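Local coordinates for protein putative metal-dependent phosphoesterase (Bifidobacterium adolescentis, PDB 3O0F) that is a metal-dependent phosphoesterase of the PHP family that binds iron and zinc ions and AMP, and probably hydrolyses phosphoester bonds of nucleotide substrates, at residues A[11-17]-A[275-281]; A[42-47]-A[67-71]; A[124-128]-A[152-158]; A[232-236]-A[268-274]. Residue numbers count along the deposited sequence, not the author numbering.

Overall arrangement
Contacts 1, 2 and 4 cluster on one side of the chain, and all three reach its mixed seven-stranded sheet. Centres of contacts 1 and 2 lie about 10 Å apart, and of 1 and 4 about 12 Å. Strand 15-19 of contact 1 neighbours strand 44-47 of contact 2, which pairs with strand 70-80. Contact 4 lies by strand 229-233, and its loop 268-274 runs into segment 275-281 of contact 1. Contact 1 joins segments near the two ends of the chain, so contacts 2, 3 and 4, in that order, are nested within it. Contact 3 stands apart among helices, about 39 Å from contact 1 between centres. The metal ions and AMP lie between these two regions.

Contact 1 (A[11-17]-A[275-281]); sequences PAQGWDI and LTDDDTV
This contact is a single antiparallel beta bridge that joins segments near the two ends of the chain, at the edge of the sheet of this PHP-family protein. Segment 275-281 runs from an extended lead-in to the start of helix 278-287, beside edge strand 15-19. Trp-15 and Thr-276 form a hydrogen-bonded pair, CA to CA 5.1 Å. Trp-15 N donates to Thr-276 O at 2.9 Å, and Thr-276 N donates to Trp-15 O at 2.7 Å. Gly-14 takes phi/psi 149/-145, and a CB there would clash with Thr-276 O. Leu-275 (mt) turns toward 11-17, where its CB lies 4.1 Å from Pro-11 CG. Asp-277 is the N-cap: its OD1 accepts from Thr-280 N at 2.8 Å. Water 2 links Gln-13 O (2.7 Å) to Asp-278 N (3.0 Å). Next door, Asp-16 reaches Ser-260 and Gly-272 with OD2, close to iron ligand His-18. Trp-15 (chi1 m) lies against the first helical turn, and Val-281 CG1 sits 3.5 Å from the centroid of its six-membered ring in a CH-pi contact.

Contact 2 (A[42-47]-A[67-71]); sequences LHGVAI and GLPLL
Val-45, Leu-68 and Leu-71 bury the most surface where two parallel strands meet in a beta-alpha-beta unit. Strand 44-47, helix 56-66 and strand 70-80 make up this unit of the PHP fold. The register pairs Val-45 with Leu-70 (CA to CA 5.2 Å) and Ala-46 with Leu-71 (4.4 Å). Val-45 is bonded through both its backbone polar atoms: N donates to Pro-69 O at 3.2 Å, and O accepts from Leu-71 N at 2.8 Å. Its side chain (p) shares a sheet face with Leu-70 (tp); Val-45 CG1 lies 3.8 Å from Leu-70 CD1. Leu-68 (tp) points toward 42-47 before the strand begins. Leu-68 CD2 is 4.0 Å from Val-45 CG1, and Leu-68 CD1 is 3.5 Å from Leu-42 O. Helix 30-39 packs on Val-45 and Leu-68 through Ala-37. Leu-71 lies on the other face with Ala-46, where both touch Ile-17 of the next strand. Ile-47 N closes the ladder by donating to Leu-71 O at 3.3 Å, and Ala-46 CB meets Leu-71 CB at 3.7 Å.

Contact 3 (A[124-128]-A[152-158]); sequences DFPIT and ALVAAGV
A loop packs on the C-terminal end of a helix in the helical part of the protein, beyond the AMP site. Segment 124-128 links helix 97-124 to helix 129-133, and the contact is apolar, with no hydrogen bond across it. Helix 146-155 ends in a Schellman motif: Gly-157 has positive phi (91/11), Val-158 N bonds to Leu-153 O at 2.9 Å, and Gly-157 N to Val-154 O at 2.9 Å. In the loop, Pro-126 is the centre of an inverse gamma turn, closed by Ile-127 N to Phe-125 O at 2.9 Å. On either side of Pro-126 in sequence, Phe-125 and Ile-127 both point toward 152-158. Leu-153 (mt) extends its tip to both: CD2 is 3.9 Å from Phe-125 CB and 3.4 Å from Ile-127 CG1. Phe-125 (chi1 m, chi2 -82°) sets CD1 3.8 Å from CG1 of Val-158 (t). Pro-126 CD lies 3.8 Å from Val-158 CG2, and Pro-126 O is 3.5 Å from Ala-156 CB. Val-132 of helix 129-133 touches both Ile-127 and Ala-152. Ile-127, modelled in two conformers, is mm in the one given. Ile-127 CD1 lies 3.3 Å from Ala-152 CB and 4.0 Å from Ala-156 CB.

Contact 4 (A[232-236]-A[268-274]); sequences VWHRG and PNGLGEN. With EDO (1,2-ethanediol), chain G.
Arg-235 and Glu-273 form a two-pronged salt bridge. NE of Arg-235 donates to Glu-273 OE2 at 2.9 Å, and NH2 to Glu-273 OE1 at 2.8 Å. Arg-235 is ptp through chi3, Glu-273 pt. Glu-273 OE1 also accepts from Gly-270 N at 3.0 Å. Water 3 accepts from Arg-235 N at 2.9 Å and lies 2.7 Å from Glu-273 OE2 and 3.0 Å from Asn-274 OD1. Gly-270 to Glu-273 is a type II beta turn, with Gly-272 at positive phi and Glu-273 N bonded to Gly-270 O at 3.0 Å. The contact ties the loop after strand 229-233 to the loop after strand 255-258, beside the metal centre of the PHP fold. His-234 points away from 268-274; its NE2 is hydrogen-bonded to iron ligand Asp-261, and its ring meets that of iron ligand His-203. Leu-271 N donates to O1 of 1,2-ethanediol, probably from the crystallisation liquor, at 2.8 Å. Asn-269 lies over one face of the guanidinium, and its ND2 bonds to Ser-260 O. Trp-233 CB lies 3.7 Å from Asn-274 ND2.

Contact 1 (A[11-17]-A[275-281])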
# COMPACT_ATOMS: atom_id res chain seq x y z
N PRO A 11 -10.06 -11.51 -12.47
CA PRO A 11 -9.33 -12.20 -13.57
C PRO A 11 -8.50 -13.43 -13.11
O PRO A 11 -7.87 -13.42 -12.04
CB PRO A 11 -8.41 -11.11 -14.10
CG PRO A 11 -8.33 -10.09 -13.05
CD PRO A 11 -9.62 -10.12 -12.30
N ALA A 12 -8.46 -14.46 -13.94
CA ALA A 12 -7.71 -15.67 -13.61
C ALA A 12 -6.22 -15.49 -13.92
O ALA A 12 -5.37 -16.18 -13.36
CB ALA A 12 -8.31 -16.91 -14.34
N GLN A 13 -5.92 -14.56 -14.82
CA GLN A 13 -4.53 -14.20 -15.17
C GLN A 13 -4.37 -12.70 -15.32
O GLN A 13 -5.33 -12.01 -15.60
CB GLN A 13 -3.99 -14.91 -16.41
CG GLN A 13 -4.92 -15.01 -17.57
CD GLN A 13 -5.49 -16.41 -17.71
OE1 GLN A 13 -4.81 -17.40 -17.39
NE2 GLN A 13 -6.72 -16.51 -18.22
N GLY A 14 -3.16 -12.21 -15.09
CA GLY A 14 -2.87 -10.78 -15.11
C GLY A 14 -1.76 -10.40 -14.16
O GLY A 14 -0.81 -11.15 -13.94
N TRP A 15 -1.89 -9.22 -13.56
CA TRP A 15 -0.80 -8.62 -12.83
C TRP A 15 -1.22 -8.50 -11.37
O TRP A 15 -2.36 -8.14 -11.11
CB TRP A 15 -0.56 -7.21 -13.36
CG TRP A 15 -0.01 -7.09 -14.72
CD1 TRP A 15 -0.50 -7.64 -15.89
CD2 TRP A 15 1.11 -6.29 -15.09
NE1 TRP A 15 0.29 -7.23 -16.95
CE2 TRP A 15 1.29 -6.43 -16.48
CE3 TRP A 15 2.00 -5.49 -14.36
CZ2 TRP A 15 2.30 -5.76 -17.16
CZ3 TRP A 15 3.00 -4.84 -15.04
CH2 TRP A 15 3.16 -4.98 -16.41
N ASP A 16 -0.29 -8.69 -10.43
CA ASP A 16 -0.57 -8.36 -9.04
C ASP A 16 0.02 -6.97 -8.77
O ASP A 16 1.25 -6.82 -8.69
CB ASP A 16 0.05 -9.40 -8.10
CG ASP A 16 -0.31 -9.17 -6.64
OD1 ASP A 16 -0.86 -8.12 -6.31
OD2 ASP A 16 -0.10 -10.07 -5.80
N ILE A 17 -0.82 -5.94 -8.66
CA ILE A 17 -0.27 -4.57 -8.60
C ILE A 17 -0.22 -3.97 -7.19
O ILE A 17 -0.07 -2.77 -7.03
CB ILE A 17 -0.95 -3.61 -9.62
CG1 ILE A 17 -2.37 -3.26 -9.21
CG2 ILE A 17 -0.90 -4.20 -11.01
CD1 ILE A 17 -3.01 -2.29 -10.16
N LEU A 275 -5.83 -10.21 -8.82
CA LEU A 275 -5.10 -9.74 -9.99
C LEU A 275 -5.84 -8.60 -10.74
O LEU A 275 -7.07 -8.47 -10.65
CB LEU A 275 -4.88 -10.91 -10.93
CG LEU A 275 -3.95 -12.06 -10.46
CD1 LEU A 275 -4.01 -13.25 -11.42
CD2 LEU A 275 -2.49 -11.60 -10.26
N THR A 276 -5.05 -7.82 -11.50
CA THR A 276 -5.57 -6.83 -12.42
C THR A 276 -5.43 -7.37 -13.83
O THR A 276 -4.37 -7.91 -14.16
CB THR A 276 -4.81 -5.49 -12.29
OG1 THR A 276 -4.89 -5.04 -10.94
CG2 THR A 276 -5.42 -4.42 -13.18
N ASP A 277 -6.47 -7.28 -14.66
CA ASP A 277 -6.35 -7.81 -16.02
C ASP A 277 -5.39 -6.95 -16.86
O ASP A 277 -5.14 -5.80 -16.52
CB ASP A 277 -7.67 -8.03 -16.72
CG ASP A 277 -8.51 -6.78 -16.92
OD1 ASP A 277 -7.98 -5.68 -17.21
OD2 ASP A 277 -9.75 -6.93 -16.85
N ASP A 278 -4.82 -7.59 -17.86
CA ASP A 278 -3.91 -6.99 -18.84
C ASP A 278 -4.44 -5.72 -19.47
O ASP A 278 -3.70 -4.75 -19.59
CB ASP A 278 -3.59 -8.00 -19.96
CG ASP A 278 -2.68 -9.13 -19.48
OD1 ASP A 278 -2.35 -9.17 -18.27
OD2 ASP A 278 -2.29 -9.99 -20.30
N ASP A 279 -5.70 -5.69 -19.84
CA ASP A 279 -6.25 -4.46 -20.42
C ASP A 279 -6.20 -3.28 -19.49
O ASP A 279 -5.91 -2.18 -19.93
CB ASP A 279 -7.69 -4.64 -20.90
CG ASP A 279 -7.78 -5.60 -22.10
OD1 ASP A 279 -6.72 -5.88 -22.71
OD2 ASP A 279 -8.89 -6.10 -22.39
N THR A 280 -6.50 -3.51 -18.22
CA THR A 280 -6.53 -2.43 -17.25
C THR A 280 -5.10 -1.97 -16.99
O THR A 280 -4.85 -0.77 -16.89
CB THR A 280 -7.23 -2.84 -15.93
OG1 THR A 280 -8.58 -3.20 -16.20
CG2 THR A 280 -7.21 -1.70 -14.93
N VAL A 281 -4.14 -2.89 -16.95
CA VAL A 281 -2.70 -2.48 -16.76
C VAL A 281 -2.23 -1.69 -17.96
O VAL A 281 -1.61 -0.65 -17.82
CB VAL A 281 -1.78 -3.67 -16.50
CG1 VAL A 281 -0.34 -3.27 -16.46
CG2 VAL A 281 -2.17 -4.37 -15.20
O HOH W 1 -8.22 -11.77 -9.18
O HOH W 2 -5.71 -10.45 -17.78

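Contact 2 (A[42-47]-A[67-71])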
# COMPACT_ATOMS: atom_id res chain seq x y z
N LEU A 42 2.56 -15.02 -13.19
CA LEU A 42 1.94 -13.70 -13.30
C LEU A 42 2.46 -13.02 -14.56
O LEU A 42 3.58 -13.28 -14.98
CB LEU A 42 2.24 -12.83 -12.07
CG LEU A 42 1.79 -13.40 -10.70
CD1 LEU A 42 1.99 -12.35 -9.61
CD2 LEU A 42 0.35 -13.92 -10.76
N HIS A 43 1.64 -12.16 -15.16
CA HIS A 43 2.08 -11.40 -16.36
C HIS A 43 2.90 -10.18 -16.00
O HIS A 43 3.60 -9.62 -16.83
CB HIS A 43 0.88 -10.99 -17.19
CG HIS A 43 0.08 -12.14 -17.69
ND1 HIS A 43 -1.12 -11.98 -18.34
CD2 HIS A 43 0.31 -13.48 -17.64
CE1 HIS A 43 -1.60 -13.17 -18.67
NE2 HIS A 43 -0.74 -14.09 -18.28
N GLY A 44 2.80 -9.75 -14.76
CA GLY A 44 3.59 -8.65 -14.29
C GLY A 44 3.27 -8.43 -12.82
O GLY A 44 2.43 -9.12 -12.24
N VAL A 45 3.95 -7.47 -12.24
CA VAL A 45 3.81 -7.15 -10.83
C VAL A 45 3.97 -5.65 -10.66
O VAL A 45 4.48 -4.99 -11.53
CB VAL A 45 4.88 -8.01 -10.06
CG1 VAL A 45 6.29 -7.43 -10.18
CG2 VAL A 45 4.47 -8.29 -8.63
N ALA A 46 3.54 -5.12 -9.52
CA ALA A 46 3.90 -3.81 -9.12
C ALA A 46 4.48 -3.81 -7.74
O ALA A 46 4.01 -4.52 -6.83
CB ALA A 46 2.65 -2.87 -9.13
N ILE A 47 5.44 -2.94 -7.55
CA ILE A 47 5.85 -2.58 -6.21
C ILE A 47 4.96 -1.38 -5.73
O ILE A 47 4.65 -0.50 -6.50
CB ILE A 47 7.31 -2.26 -6.18
CG1 ILE A 47 7.78 -2.08 -4.72
CG2 ILE A 47 7.64 -1.07 -7.13
CD1 ILE A 47 9.39 -2.15 -4.54
N GLY A 67 13.19 -10.55 -16.35
CA GLY A 67 12.32 -10.55 -17.53
C GLY A 67 10.85 -10.63 -17.14
O GLY A 67 10.11 -11.49 -17.62
N LEU A 68 10.41 -9.76 -16.23
CA LEU A 68 9.01 -9.67 -15.89
C LEU A 68 8.65 -8.21 -15.87
O LEU A 68 9.27 -7.44 -15.12
CB LEU A 68 8.71 -10.29 -14.53
CG LEU A 68 7.24 -10.28 -14.12
CD1 LEU A 68 6.48 -11.37 -14.85
CD2 LEU A 68 7.17 -10.45 -12.63
N PRO A 69 7.66 -7.83 -16.66
CA PRO A 69 7.11 -6.48 -16.68
C PRO A 69 6.76 -6.00 -15.28
O PRO A 69 6.18 -6.76 -14.48
CB PRO A 69 5.83 -6.63 -17.50
CG PRO A 69 6.04 -7.84 -18.33
CD PRO A 69 6.91 -8.74 -17.54
N LEU A 70 7.01 -4.73 -15.03
CA LEU A 70 6.86 -4.11 -13.72
C LEU A 70 6.10 -2.79 -13.79
O LEU A 70 6.38 -1.96 -14.64
CB LEU A 70 8.24 -3.82 -13.19
CG LEU A 70 8.36 -3.08 -11.87
CD1 LEU A 70 7.93 -4.06 -10.78
CD2 LEU A 70 9.78 -2.63 -11.66
N LEU A 71 5.16 -2.57 -12.86
CA LEU A 71 4.56 -1.25 -12.65
C LEU A 71 5.19 -0.62 -11.41
O LEU A 71 5.41 -1.30 -10.39
CB LEU A 71 3.02 -1.42 -12.52
CG LEU A 71 1.92 -0.54 -13.06
CD1 LEU A 71 2.06 -0.32 -14.55
CD2 LEU A 71 0.53 -1.17 -12.69

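Contact 3 (A[124-128]-A[152-158])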
# COMPACT_ATOMS: atom_id res chain seq x y z
N ASP A 124 5.09 -1.26 29.42
CA ASP A 124 4.36 -2.49 29.74
C ASP A 124 4.90 -3.75 29.08
O ASP A 124 4.50 -4.84 29.46
CB ASP A 124 2.89 -2.32 29.37
CG ASP A 124 2.24 -1.19 30.13
OD1 ASP A 124 2.72 -0.87 31.23
OD2 ASP A 124 1.26 -0.60 29.63
N PHE A 125 5.78 -3.62 28.08
CA PHE A 125 6.27 -4.76 27.31
C PHE A 125 7.80 -4.71 27.17
O PHE A 125 8.39 -3.64 27.19
CB PHE A 125 5.66 -4.78 25.91
CG PHE A 125 4.17 -5.04 25.89
CD1 PHE A 125 3.68 -6.34 25.97
CD2 PHE A 125 3.27 -3.99 25.74
CE1 PHE A 125 2.30 -6.58 25.94
CE2 PHE A 125 1.88 -4.22 25.71
CZ PHE A 125 1.40 -5.52 25.81
N PRO A 126 8.43 -5.86 26.98
CA PRO A 126 9.90 -5.83 26.83
C PRO A 126 10.29 -5.51 25.39
O PRO A 126 10.70 -6.40 24.64
CB PRO A 126 10.30 -7.26 27.19
CG PRO A 126 9.13 -8.10 26.71
CD PRO A 126 7.89 -7.23 26.88
N ILE A 127 10.15 -4.23 25.02
CA ILE A 127 10.53 -3.71 23.70
C ILE A 127 11.25 -2.39 23.91
O ILE A 127 10.93 -1.64 24.85
CB ILE A 127 9.31 -3.46 22.81
CG1 ILE A 127 8.87 -4.76 22.14
CG2 ILE A 127 9.61 -2.41 21.72
CD1 ILE A 127 9.87 -5.30 21.17
N THR A 128 12.23 -2.10 23.06
CA THR A 128 12.94 -0.82 23.07
C THR A 128 12.88 -0.28 21.67
O THR A 128 12.56 -1.01 20.72
CB THR A 128 14.42 -1.00 23.51
OG1 THR A 128 15.11 -1.84 22.56
CG2 THR A 128 14.51 -1.67 24.94
N ALA A 152 8.71 -6.43 16.28
CA ALA A 152 9.59 -6.40 17.44
C ALA A 152 8.97 -7.18 18.61
O ALA A 152 9.69 -7.87 19.36
CB ALA A 152 9.93 -4.97 17.84
N LEU A 153 7.64 -7.12 18.73
CA LEU A 153 6.92 -7.80 19.82
C LEU A 153 6.88 -9.30 19.57
O LEU A 153 6.81 -10.07 20.52
CB LEU A 153 5.48 -7.27 20.02
CG LEU A 153 5.36 -5.88 20.63
CD1 LEU A 153 4.02 -5.24 20.30
CD2 LEU A 153 5.63 -5.87 22.13
N VAL A 154 6.95 -9.71 18.31
CA VAL A 154 7.08 -11.14 17.97
C VAL A 154 8.52 -11.60 18.22
O VAL A 154 8.73 -12.63 18.86
CB VAL A 154 6.62 -11.44 16.52
CG1 VAL A 154 6.94 -12.90 16.14
CG2 VAL A 154 5.13 -11.11 16.35
N ALA A 155 9.52 -10.81 17.79
CA ALA A 155 10.94 -11.14 18.09
C ALA A 155 11.25 -11.23 19.60
O ALA A 155 12.17 -11.95 20.01
CB ALA A 155 11.88 -10.16 17.44
N ALA A 156 10.50 -10.48 20.40
CA ALA A 156 10.66 -10.47 21.86
C ALA A 156 9.86 -11.59 22.53
O ALA A 156 9.99 -11.81 23.73
CB ALA A 156 10.25 -9.10 22.43
N GLY A 157 9.02 -12.27 21.77
CA GLY A 157 8.29 -13.43 22.25
C GLY A 157 6.94 -13.12 22.86
O GLY A 157 6.32 -14.00 23.46
N VAL A 158 6.45 -11.89 22.70
CA VAL A 158 5.20 -11.49 23.34
C VAL A 158 3.99 -12.05 22.59
O VAL A 158 2.96 -12.32 23.22
CB VAL A 158 5.06 -9.95 23.41
CG1 VAL A 158 3.70 -9.55 24.03
CG2 VAL A 158 6.20 -9.36 24.22

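Contact 4 (A[232-236]-A[268-274])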
# COMPACT_ATOMS: atom_id res chain seq x y z
N VAL A 232 -10.97 -3.49 -6.56
CA VAL A 232 -12.11 -4.29 -6.26
C VAL A 232 -11.72 -5.68 -5.83
O VAL A 232 -12.28 -6.22 -4.83
CB VAL A 232 -13.11 -4.37 -7.47
CG1 VAL A 232 -14.25 -5.34 -7.15
CG2 VAL A 232 -13.64 -2.95 -7.80
N TRP A 233 -10.78 -6.26 -6.55
CA TRP A 233 -10.41 -7.66 -6.30
C TRP A 233 -9.35 -7.68 -5.21
O TRP A 233 -8.15 -7.56 -5.49
CB TRP A 233 -9.95 -8.33 -7.57
CG TRP A 233 -10.76 -7.98 -8.80
CD1 TRP A 233 -10.30 -7.41 -9.93
CD2 TRP A 233 -12.16 -8.20 -8.99
NE1 TRP A 233 -11.33 -7.28 -10.85
CE2 TRP A 233 -12.49 -7.75 -10.28
CE3 TRP A 233 -13.17 -8.77 -8.20
CZ2 TRP A 233 -13.79 -7.82 -10.80
CZ3 TRP A 233 -14.46 -8.85 -8.70
CH2 TRP A 233 -14.76 -8.38 -10.00
N HIS A 234 -9.81 -7.81 -3.97
CA HIS A 234 -8.95 -7.71 -2.79
C HIS A 234 -9.64 -8.48 -1.68
O HIS A 234 -10.85 -8.40 -1.52
CB HIS A 234 -8.75 -6.26 -2.39
CG HIS A 234 -7.78 -6.04 -1.26
ND1 HIS A 234 -8.11 -6.25 0.06
CD2 HIS A 234 -6.51 -5.57 -1.25
CE1 HIS A 234 -7.07 -5.97 0.83
NE2 HIS A 234 -6.09 -5.54 0.06
N ARG A 235 -8.87 -9.24 -0.92
CA ARG A 235 -9.45 -10.10 0.12
C ARG A 235 -10.22 -9.33 1.20
O ARG A 235 -11.12 -9.90 1.80
CB ARG A 235 -8.38 -10.98 0.78
CG ARG A 235 -7.36 -10.23 1.68
CD ARG A 235 -6.75 -11.17 2.70
NE ARG A 235 -6.13 -12.34 2.06
CZ ARG A 235 -5.84 -13.49 2.68
NH1 ARG A 235 -6.09 -13.68 3.97
NH2 ARG A 235 -5.27 -14.45 2.01
N GLY A 236 -9.91 -8.05 1.40
CA GLY A 236 -10.66 -7.18 2.33
C GLY A 236 -12.02 -6.63 1.86
O GLY A 236 -12.79 -6.05 2.67
N PRO A 268 -0.87 -13.27 5.92
CA PRO A 268 -1.25 -14.49 5.21
C PRO A 268 -1.47 -14.30 3.69
O PRO A 268 -1.46 -15.31 2.96
CB PRO A 268 -2.55 -14.87 5.90
CG PRO A 268 -3.13 -13.58 6.34
CD PRO A 268 -1.99 -12.73 6.73
N ASN A 269 -1.63 -13.06 3.22
CA ASN A 269 -1.94 -12.76 1.78
C ASN A 269 -0.92 -13.41 0.83
O ASN A 269 0.30 -13.21 0.97
CB ASN A 269 -1.98 -11.23 1.55
CG ASN A 269 -3.01 -10.56 2.38
OD1 ASN A 269 -3.16 -10.90 3.56
ND2 ASN A 269 -3.76 -9.63 1.80
N GLY A 270 -1.41 -14.24 -0.08
CA GLY A 270 -0.57 -14.90 -1.08
C GLY A 270 -0.31 -14.06 -2.31
O GLY A 270 -1.22 -13.43 -2.85
N LEU A 271 0.94 -14.08 -2.78
CA LEU A 271 1.34 -13.32 -3.94
C LEU A 271 0.48 -13.84 -5.04
O LEU A 271 0.31 -15.05 -5.18
CB LEU A 271 2.82 -13.54 -4.29
CG LEU A 271 3.45 -12.71 -5.43
CD1 LEU A 271 3.29 -11.23 -5.21
CD2 LEU A 271 4.97 -13.09 -5.50
N GLY A 272 -0.14 -12.93 -5.77
CA GLY A 272 -0.98 -13.33 -6.88
C GLY A 272 -2.38 -13.77 -6.58
O GLY A 272 -3.10 -14.15 -7.50
N GLU A 273 -2.82 -13.68 -5.33
CA GLU A 273 -4.16 -14.20 -4.97
C GLU A 273 -5.31 -13.39 -5.58
O GLU A 273 -6.42 -13.88 -5.66
CB GLU A 273 -4.36 -14.24 -3.44
CG GLU A 273 -4.61 -12.90 -2.77
CD GLU A 273 -4.73 -13.00 -1.22
OE1 GLU A 273 -4.37 -14.05 -0.63
OE2 GLU A 273 -5.12 -11.98 -0.59
N ASN A 274 -5.05 -12.13 -5.91
CA ASN A 274 -6.00 -11.33 -6.71
C ASN A 274 -5.20 -10.52 -7.70
O ASN A 274 -4.01 -10.17 -7.44
CB ASN A 274 -6.87 -10.37 -5.83
CG ASN A 274 -8.04 -11.06 -5.18
OD1 ASN A 274 -8.12 -11.15 -3.93
ND2 ASN A 274 -8.97 -11.57 -6.00
C1 EDO G . 3.96 -16.08 -2.04
O1 EDO G . 2.85 -15.54 -1.25
C2 EDO G . 5.17 -16.52 -1.22
O2 EDO G . 5.97 -15.40 -0.75
O HOH W 3 -6.27 -9.91 -1.97